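Local coordinates for protein cycloalternan-forming enzyme (Listeria monocytogenes serovar 1/2a, PDB 5F7U) that belongs to glycoside hydrolase family 31 as a large multidomain enzyme with a TIM-barrel domain, and binds glycans and magnesium ions, at residues 885-890 / 930-935. The protein carries 1 engineered substitution. Sequence-based numbering, arbitrary orientation.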
loop_
_atom_site.group_PDB
_atom_site.type_symbol
_atom_site.label_atom_id
_atom_site.label_comp_id
_atom_site.label_asym_id
_atom_site.label_seq_id
_atom_site.Cartn_x
_atom_site.Cartn_y
_atom_site.Cartn_z
ATOM N N SER A 885 -0.125 45.114 -1.351
ATOM C CA SER A 885 -1.586 45.118 -1.438
ATOM C C SER A 885 -2.073 43.773 -1.933
ATOM O O SER A 885 -1.301 42.990 -2.506
ATOM C CB SER A 885 -2.096 46.228 -2.362
ATOM O OG SER A 885 -1.726 45.978 -3.705
ATOM N N VAL A 886 -3.353 43.498 -1.690
ATOM C CA VAL A 886 -4.007 42.299 -2.225
ATOM C C VAL A 886 -5.327 42.754 -2.827
ATOM O O VAL A 886 -6.040 43.526 -2.209
ATOM C CB VAL A 886 -4.234 41.209 -1.150
ATOM C CG1 VAL A 886 -4.934 39.984 -1.739
ATOM C CG2 VAL A 886 -2.906 40.774 -0.538
ATOM N N THR A 887 -5.627 42.278 -4.031
ATOM C CA THR A 887 -6.901 42.572 -4.675
ATOM C C THR A 887 -7.685 41.300 -4.940
ATOM O O THR A 887 -7.111 40.212 -5.102
ATOM C CB THR A 887 -6.714 43.297 -6.020
ATOM O OG1 THR A 887 -5.898 42.482 -6.866
ATOM C CG2 THR A 887 -6.068 44.666 -5.829
ATOM N N ILE A 888 -9.004 41.442 -4.963
ATOM C CA ILE A 888 -9.882 40.374 -5.401
ATOM C C ILE A 888 -10.790 41.015 -6.432
ATOM O O ILE A 888 -11.462 42.002 -6.138
ATOM C CB ILE A 888 -10.697 39.746 -4.250
ATOM C CG1 ILE A 888 -9.755 39.183 -3.168
ATOM C CG2 ILE A 888 -11.612 38.656 -4.807
ATOM C CD1 ILE A 888 -10.442 38.479 -2.007
ATOM N N ASP A 889 -10.769 40.463 -7.644
ATOM C CA ASP A 889 -11.479 41.032 -8.800
ATOM C C ASP A 889 -11.110 42.504 -9.055
ATOM O O ASP A 889 -11.955 43.311 -9.462
ATOM C CB ASP A 889 -13.006 40.798 -8.682
ATOM C CG ASP A 889 -13.383 39.314 -8.757
ATOM O OD1 ASP A 889 -12.625 38.528 -9.357
ATOM O OD2 ASP A 889 -14.460 38.934 -8.226
ATOM N N GLY A 890 -9.842 42.837 -8.803
ATOM C CA GLY A 890 -9.313 44.198 -8.996
ATOM C C GLY A 890 -9.498 45.139 -7.820
ATOM O O GLY A 890 -8.883 46.211 -7.784
ATOM N N ALA A 930 -10.738 36.477 -8.948
ATOM C CA ALA A 930 -9.334 36.644 -9.313
ATOM C C ALA A 930 -8.568 37.341 -8.184
ATOM O O ALA A 930 -8.747 38.541 -7.961
ATOM C CB ALA A 930 -9.225 37.414 -10.626
ATOM N N ILE A 931 -7.722 36.586 -7.478
ATOM C CA ILE A 931 -6.970 37.100 -6.327
ATOM C C ILE A 931 -5.567 37.439 -6.819
ATOM O O ILE A 931 -4.934 36.621 -7.487
ATOM C CB ILE A 931 -6.893 36.063 -5.170
ATOM C CG1 ILE A 931 -8.301 35.722 -4.634
ATOM C CG2 ILE A 931 -5.976 36.550 -4.040
ATOM C CD1 ILE A 931 -8.337 34.493 -3.731
ATOM N N VAL A 932 -5.095 38.647 -6.522
ATOM C CA VAL A 932 -3.714 39.023 -6.863
ATOM C C VAL A 932 -2.999 39.542 -5.623
ATOM O O VAL A 932 -3.506 40.452 -4.939
ATOM C CB VAL A 932 -3.646 40.064 -8.010
ATOM C CG1 VAL A 932 -2.205 40.384 -8.352
ATOM C CG2 VAL A 932 -4.362 39.555 -9.255
ATOM N N LEU A 933 -1.832 38.963 -5.336
ATOM C CA LEU A 933 -0.931 39.476 -4.305
ATOM C C LEU A 933 0.124 40.327 -4.994
ATOM O O LEU A 933 0.837 39.839 -5.884
ATOM C CB LEU A 933 -0.250 38.328 -3.534
ATOM C CG LEU A 933 -1.053 37.483 -2.543
ATOM C CD1 LEU A 933 -2.140 36.652 -3.217
ATOM C CD2 LEU A 933 -0.092 36.531 -1.839
ATOM N N ASN A 934 0.214 41.592 -4.591
ATOM C CA ASN A 934 1.186 42.537 -5.178
ATOM C C ASN A 934 2.357 42.816 -4.267
ATOM O O ASN A 934 2.222 42.804 -3.046
ATOM C CB ASN A 934 0.517 43.866 -5.510
ATOM C CG ASN A 934 -0.574 43.725 -6.549
ATOM O OD1 ASN A 934 -1.757 43.974 -6.263
ATOM N ND2 ASN A 934 -0.198 43.323 -7.752
ATOM N N GLY A 935 3.507 43.087 -4.870
ATOM C CA GLY A 935 4.703 43.430 -4.114
ATOM C C GLY A 935 5.328 42.277 -3.354
ATOM O O GLY A 935 6.056 42.507 -2.389
HETATM O O HOH W 1 -7.593 41.051 -8.360
HETATM O O HOH W 2 -3.999 43.770 -8.343
#
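Antiparallel backbone pairing joins strand 885-888 to strand 930-934, with V886 facing L933 and I888 facing I931 at the non-hydrogen-bonded sites. T887 and V932 form the central hydrogen-bonded pair: T887 N to V932 O and V932 N to T887 O are both 2.9 Å, nearly straight and in the carbonyl planes. N934 N donates to S885 O almost along its C=O axis. Beyond the last strand residue, D889 N reaches A930 O at 2.8 Å from above the carbonyl plane, while D889 OD1 accepts A930 N at 2.8 Å, the side chain supplying the acceptor that a main-chain carbonyl would otherwise give.

On the face of S885, T887, V932 and N934, T887 OG1 is tucked over its own main chain (chi1 58°), 3.5 Å from V932 CB. Two waters grip this hydroxyl: one also binds G890 N and A930 O, giving that oxygen a second donor, and the other donates to N934 OD1. S885 OG lies 3.2 Å from N934 OD1, at best a weak bond and not a settled one.

The opposite face, of V886, I888, I931 and L933, is apolar. I888 and I931 run abreast, CG1 to CG1 at 4.0 Å, and V886 CG2 approaches L933 CG. All four side chains touch strand 917-922 of another sheet, the arrangement of a beta sandwich. D889 and G890, both with positive phi (54° and 86°), occupy the corners of a type I' turn, typical of the tight beta hairpin leading into strand 891-892.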